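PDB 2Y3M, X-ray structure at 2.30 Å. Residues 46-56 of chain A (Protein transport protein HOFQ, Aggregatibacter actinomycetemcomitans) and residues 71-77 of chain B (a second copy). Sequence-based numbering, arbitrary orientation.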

ATOM      1  N   LEU A  46       5.643  -5.591 -15.050  1.00 33.05           N
ATOM      2  CA  LEU A  46       5.770  -6.993 -14.664  1.00 31.86           C
ATOM      3  C   LEU A  46       5.602  -7.901 -15.871  1.00 31.48           C
ATOM      4  O   LEU A  46       4.688  -7.712 -16.674  1.00 31.19           O
ATOM      5  N   GLU A  47       6.477  -8.896 -15.982  1.00 32.23           N
ATOM      6  CA  GLU A  47       6.423  -9.857 -17.081  1.00 32.51           C
ATOM      7  C   GLU A  47       6.520 -11.284 -16.582  1.00 32.60           C
ATOM      8  O   GLU A  47       7.324 -11.590 -15.702  1.00 33.69           O
ATOM      9  N   ASN A  48       5.706 -12.154 -17.174  1.00 32.32           N
ATOM     10  CA  ASN A  48       5.722 -13.583 -16.892  1.00 33.16           C
ATOM     11  C   ASN A  48       5.109 -14.353 -18.053  1.00 33.88           C
ATOM     12  O   ASN A  48       4.142 -13.891 -18.674  1.00 32.93           O
ATOM     13  N   VAL A  49       5.683 -15.523 -18.340  1.00 36.01           N
ATOM     14  CA  VAL A  49       5.142 -16.441 -19.342  1.00 37.52           C
ATOM     15  C   VAL A  49       3.737 -16.952 -18.974  1.00 37.52           C
ATOM     16  O   VAL A  49       2.955 -17.312 -19.856  1.00 38.65           O
ATOM     17  N   ASP A  50       3.431 -16.975 -17.677  1.00 36.87           N
ATOM     18  CA  ASP A  50       2.192 -17.571 -17.177  1.00 37.70           C
ATOM     19  C   ASP A  50       1.250 -16.498 -16.623  1.00 35.36           C
ATOM     20  O   ASP A  50       1.578 -15.816 -15.655  1.00 33.88           O
ATOM     21  N   LEU A  51       0.085 -16.359 -17.248  1.00 35.82           N
ATOM     22  CA  LEU A  51      -0.886 -15.347 -16.855  1.00 34.96           C
ATOM     23  C   LEU A  51      -1.296 -15.446 -15.384  1.00 35.52           C
ATOM     24  O   LEU A  51      -1.327 -14.427 -14.696  1.00 34.13           O
ATOM     25  N   ASP A  52      -1.582 -16.660 -14.910  1.00 38.71           N
ATOM     26  CA  ASP A  52      -1.967 -16.890 -13.511  1.00 40.57           C
ATOM     27  C   ASP A  52      -0.876 -16.434 -12.546  1.00 38.92           C
ATOM     28  O   ASP A  52      -1.162 -15.746 -11.560  1.00 38.38           O
ATOM     29  N   GLN A  53       0.371 -16.796 -12.842  1.00 38.73           N
ATOM     30  CA  GLN A  53       1.498 -16.292 -12.065  1.00 38.21           C
ATOM     31  C   GLN A  53       1.592 -14.767 -12.104  1.00 35.12           C
ATOM     32  O   GLN A  53       1.806 -14.131 -11.068  1.00 34.74           O
ATOM     33  N   LEU A  54       1.412 -14.179 -13.285  1.00 33.67           N
ATOM     34  CA  LEU A  54       1.463 -12.727 -13.408  1.00 31.84           C
ATOM     35  C   LEU A  54       0.418 -12.074 -12.505  1.00 31.96           C
ATOM     36  O   LEU A  54       0.724 -11.108 -11.811  1.00 31.41           O
ATOM     37  N   PHE A  55      -0.802 -12.619 -12.495  1.00 33.42           N
ATOM     38  CA  PHE A  55      -1.852 -12.128 -11.600  1.00 34.39           C
ATOM     39  C   PHE A  55      -1.466 -12.253 -10.130  1.00 34.63           C
ATOM     40  O   PHE A  55      -1.739 -11.351  -9.337  1.00 34.57           O
ATOM     41  N   ARG A  56      -0.842 -13.374  -9.771  1.00 35.62           N
ATOM     42  CA  ARG A  56      -0.423 -13.607  -8.388  1.00 36.98           C
ATOM     43  C   ARG A  56       0.695 -12.650  -7.948  1.00 35.19           C
ATOM     44  O   ARG A  56       0.731 -12.228  -6.792  1.00 36.10           O
TER
ATOM     45  N   GLY B  71      -4.223  -2.412 -19.120  1.00 50.05           N
ATOM     46  CA  GLY B  71      -4.442  -3.703 -19.772  1.00 46.33           C
ATOM     47  C   GLY B  71      -3.206  -4.589 -19.791  1.00 43.19           C
ATOM     48  O   GLY B  71      -2.079  -4.104 -19.671  1.00 44.61           O
ATOM     49  N   ILE B  72      -3.421  -5.893 -19.933  1.00 40.60           N
ATOM     50  CA  ILE B  72      -2.320  -6.842 -20.077  1.00 38.94           C
ATOM     51  C   ILE B  72      -1.852  -6.884 -21.535  1.00 39.17           C
ATOM     52  O   ILE B  72      -2.657  -6.809 -22.466  1.00 40.12           O
ATOM     53  N   TYR B  73      -0.539  -6.982 -21.714  1.00 39.52           N
ATOM     54  CA  TYR B  73       0.075  -6.990 -23.028  1.00 40.90           C
ATOM     55  C   TYR B  73       0.766  -8.344 -23.231  1.00 39.02           C
ATOM     56  O   TYR B  73       1.539  -8.783 -22.383  1.00 39.39           O
ATOM     57  N   TYR B  74       0.456  -9.017 -24.337  1.00 38.39           N
ATOM     58  CA  TYR B  74       1.047 -10.323 -24.649  1.00 37.65           C
ATOM     59  C   TYR B  74       1.842 -10.248 -25.954  1.00 39.74           C
ATOM     60  O   TYR B  74       1.282 -10.000 -27.023  1.00 41.01           O
ATOM     61  N   PHE B  75       3.153 -10.454 -25.854  1.00 41.29           N
ATOM     62  CA  PHE B  75       4.060 -10.242 -26.979  1.00 44.79           C
ATOM     63  C   PHE B  75       5.328 -11.074 -26.818  1.00 47.22           C
ATOM     64  O   PHE B  75       5.562 -11.657 -25.755  1.00 47.21           O
ATOM     65  N   THR B  76       6.147 -11.117 -27.869  1.00 58.37           N
ATOM     66  CA  THR B  76       7.441 -11.799 -27.827  1.00 62.45           C
ATOM     67  C   THR B  76       8.554 -10.808 -27.496  1.00 68.48           C
ATOM     68  O   THR B  76       8.745  -9.809 -28.197  1.00 69.93           O
ATOM     69  N   LYS B  77       9.281 -11.111 -26.422  1.00 72.85           N
ATOM     70  CA  LYS B  77      10.317 -10.242 -25.876  1.00 79.92           C
ATOM     71  C   LYS B  77      11.598 -10.310 -26.706  1.00 84.58           C
ATOM     72  O   LYS B  77      11.671  -9.758 -27.807  1.00 84.27           O
TER

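The two stretches, from two copies of HOFQ, meet in a small, mainly apolar side-chain contact in which Ile B72 lies against one turn of a helix, with a single salt bridge from Lys B77, at the C-terminal end of the chain B stretch. The backbones stay well apart: the axes of helix 51-56 and strand 71-76 approach no closer than 11.6 Å, at 141° between their N-to-C directions. Glu A47 CA lies 9.2 Å from Tyr B73 CA, and Leu A51 CA lies 9.2 Å from Ile B72 CA. Side chains therefore bridge the gap, and together the two stretches bury 250 Å².

Ile B72 points toward chain A and gives up 68 Å², the largest share of any residue here. Its chi1 is m, while chi2, at 103°, lies between wells. Ile B72 CG2 is 4.2 Å from Leu A51 CD1 and also 4.2 Å from Leu A54 CD2, so this one methyl touches both leucines. Each leucine has the t,p rotamer, but Leu A54 points toward the strand whereas Leu A51 leaves sideways and only its end comes nearer. Phe A55 (chi1 m) also starts sideways; its CE1 lies 4.1 Å from Ile B72 CD1, which sits at the ring edge, near the ring plane.

Glu A47 supplies the polar part. It points toward chain B with chi1 m and chi2 t, and Glu A47 OE1 accepts a 2.7 Å hydrogen bond from Lys B77 NZ, part of the salt bridge. The lysine reaches it through t, t, t and p torsions, although its high B-factors make this conformation less certain. Phe B75 (chi1 p) brings CZ within 4.3 Å of Glu A47 OE2, which lies at the edge of its ring.

Within chain A, Asp A50 caps the helix: its OD1 accepts from Gln A53 N at 2.9 Å, with an N-H...acceptor angle of 166°.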

ATOM      1  CB  LEU A  46       4.720  -7.374 -13.614  1.00 30.38           C
ATOM      2  CG  LEU A  46       4.683  -6.721 -12.230  1.00 32.26           C
ATOM      3  CD1 LEU A  46       3.496  -7.269 -11.473  1.00 32.44           C
ATOM      4  CD2 LEU A  46       5.959  -6.973 -11.442  1.00 35.05           C
ATOM      5  CB  GLU A  47       7.555  -9.607 -18.070  1.00 35.03           C
ATOM      6  CG  GLU A  47       7.537  -8.240 -18.723  1.00 37.15           C
ATOM      7  CD  GLU A  47       8.793  -7.972 -19.516  1.00 41.54           C
ATOM      8  OE1 GLU A  47       9.684  -8.851 -19.536  1.00 43.24           O
ATOM      9  OE2 GLU A  47       8.888  -6.880 -20.114  1.00 44.49           O
ATOM     10  CB  ASN A  48       4.956 -13.892 -15.600  1.00 32.62           C
ATOM     11  CG  ASN A  48       5.351 -15.228 -14.986  1.00 35.06           C
ATOM     12  OD1 ASN A  48       5.364 -16.263 -15.655  1.00 37.01           O
ATOM     13  ND2 ASN A  48       5.669 -15.207 -13.698  1.00 35.93           N
ATOM     14  CB  VAL A  49       6.085 -17.661 -19.589  1.00 41.10           C
ATOM     15  CG1 VAL A  49       7.378 -17.232 -20.304  1.00 42.20           C
ATOM     16  CG2 VAL A  49       6.396 -18.402 -18.285  1.00 42.21           C
ATOM     17  CB  ASP A  50       2.512 -18.633 -16.119  1.00 40.08           C
ATOM     18  CG  ASP A  50       1.285 -19.394 -15.659  1.00 42.71           C
ATOM     19  OD1 ASP A  50       0.492 -18.845 -14.871  1.00 42.49           O
ATOM     20  OD2 ASP A  50       1.104 -20.550 -16.090  1.00 47.77           O
ATOM     21  CB  LEU A  51      -2.114 -15.340 -17.782  1.00 36.65           C
ATOM     22  CG  LEU A  51      -3.054 -14.126 -17.640  1.00 36.05           C
ATOM     23  CD1 LEU A  51      -2.289 -12.795 -17.716  1.00 31.45           C
ATOM     24  CD2 LEU A  51      -4.195 -14.161 -18.661  1.00 37.48           C
ATOM     25  CB  ASP A  52      -2.330 -18.360 -13.256  1.00 44.96           C
ATOM     26  CG  ASP A  52      -3.733 -18.712 -13.726  1.00 49.27           C
ATOM     27  OD1 ASP A  52      -4.646 -17.869 -13.586  1.00 51.44           O
ATOM     28  OD2 ASP A  52      -3.931 -19.837 -14.227  1.00 53.70           O
ATOM     29  CB  GLN A  53       2.817 -16.922 -12.504  1.00 39.50           C
ATOM     30  CG  GLN A  53       3.058 -18.279 -11.889  1.00 45.00           C
ATOM     31  CD  GLN A  53       4.377 -18.362 -11.138  1.00 48.08           C
ATOM     32  OE1 GLN A  53       5.452 -18.116 -11.695  1.00 48.61           O
ATOM     33  NE2 GLN A  53       4.298 -18.728  -9.865  1.00 50.57           N
ATOM     34  CB  LEU A  54       1.286 -12.281 -14.857  1.00 31.54           C
ATOM     35  CG  LEU A  54       1.357 -10.771 -15.105  1.00 30.61           C
ATOM     36  CD1 LEU A  54       2.748 -10.219 -14.796  1.00 30.40           C
ATOM     37  CD2 LEU A  54       0.951 -10.453 -16.526  1.00 30.82           C
ATOM     38  CB  PHE A  55      -3.179 -12.861 -11.831  1.00 37.15           C
ATOM     39  CG  PHE A  55      -3.907 -12.435 -13.068  1.00 38.32           C
ATOM     40  CD1 PHE A  55      -3.891 -11.104 -13.483  1.00 37.70           C
ATOM     41  CD2 PHE A  55      -4.633 -13.364 -13.810  1.00 40.86           C
ATOM     42  CE1 PHE A  55      -4.575 -10.708 -14.635  1.00 39.27           C
ATOM     43  CE2 PHE A  55      -5.321 -12.978 -14.953  1.00 42.37           C
ATOM     44  CZ  PHE A  55      -5.291 -11.645 -15.366  1.00 41.72           C
ATOM     45  CB  ARG A  56      -0.030 -15.069  -8.168  1.00 39.62           C
ATOM     46  CG  ARG A  56      -1.226 -16.019  -8.146  1.00 43.65           C
ATOM     47  CD  ARG A  56      -0.850 -17.395  -7.611  1.00 49.08           C
ATOM     48  NE  ARG A  56       0.114 -18.075  -8.473  1.00 50.58           N
ATOM     49  CZ  ARG A  56      -0.197 -19.005  -9.373  1.00 53.65           C
ATOM     50  NH1 ARG A  56      -1.458 -19.391  -9.542  1.00 56.27           N
ATOM     51  NH2 ARG A  56       0.762 -19.556 -10.108  1.00 54.33           N
TER
ATOM     52  CB  ILE B  72      -2.683  -8.258 -19.574  1.00 38.22           C
ATOM     53  CG1 ILE B  72      -3.200  -8.217 -18.133  1.00 40.03           C
ATOM     54  CG2 ILE B  72      -1.479  -9.196 -19.651  1.00 38.37           C
ATOM     55  CD1 ILE B  72      -4.703  -8.356 -18.007  1.00 41.45           C
ATOM     56  CB  TYR B  73       1.056  -5.809 -23.118  1.00 45.45           C
ATOM     57  CG  TYR B  73       1.644  -5.500 -24.482  1.00 50.98           C
ATOM     58  CD1 TYR B  73       0.835  -5.375 -25.616  1.00 54.46           C
ATOM     59  CD2 TYR B  73       3.016  -5.280 -24.629  1.00 57.02           C
ATOM     60  CE1 TYR B  73       1.387  -5.070 -26.871  1.00 60.36           C
ATOM     61  CE2 TYR B  73       3.579  -4.974 -25.874  1.00 62.66           C
ATOM     62  CZ  TYR B  73       2.760  -4.872 -26.988  1.00 64.09           C
ATOM     63  OH  TYR B  73       3.316  -4.574 -28.214  1.00 70.72           O
ATOM     64  CB  TYR B  74      -0.037 -11.410 -24.706  1.00 37.37           C
ATOM     65  CG  TYR B  74       0.456 -12.777 -25.144  1.00 38.79           C
ATOM     66  CD1 TYR B  74       1.162 -13.611 -24.264  1.00 39.39           C
ATOM     67  CD2 TYR B  74       0.211 -13.237 -26.436  1.00 40.00           C
ATOM     68  CE1 TYR B  74       1.617 -14.870 -24.679  1.00 41.96           C
ATOM     69  CE2 TYR B  74       0.660 -14.487 -26.859  1.00 42.22           C
ATOM     70  CZ  TYR B  74       1.361 -15.296 -25.983  1.00 43.41           C
ATOM     71  OH  TYR B  74       1.789 -16.531 -26.425  1.00 46.57           O
ATOM     72  CB  PHE B  75       4.412  -8.749 -27.096  1.00 48.54           C
ATOM     73  CG  PHE B  75       5.329  -8.245 -26.008  1.00 50.73           C
ATOM     74  CD1 PHE B  75       4.872  -8.096 -24.699  1.00 48.47           C
ATOM     75  CD2 PHE B  75       6.652  -7.916 -26.296  1.00 56.89           C
ATOM     76  CE1 PHE B  75       5.722  -7.631 -23.695  1.00 52.28           C
ATOM     77  CE2 PHE B  75       7.506  -7.448 -25.302  1.00 61.20           C
ATOM     78  CZ  PHE B  75       7.041  -7.306 -23.999  1.00 59.25           C
ATOM     79  CB  THR B  76       7.742 -12.548 -29.147  1.00 61.69           C
ATOM     80  OG1 THR B  76       6.735 -13.541 -29.362  1.00 57.78           O
ATOM     81  CG2 THR B  76       9.102 -13.236 -29.099  1.00 66.62           C
ATOM     82  CB  LYS B  77      10.603 -10.648 -24.428  1.00 83.62           C
ATOM     83  CG  LYS B  77      11.190  -9.562 -23.554  1.00 90.74           C
ATOM     84  CD  LYS B  77      11.427 -10.095 -22.149  1.00 95.70           C
ATOM     85  CE  LYS B  77      12.440  -9.256 -21.384  1.00105.73           C
ATOM     86  NZ  LYS B  77      11.866  -7.963 -20.920  1.00107.16           N
TER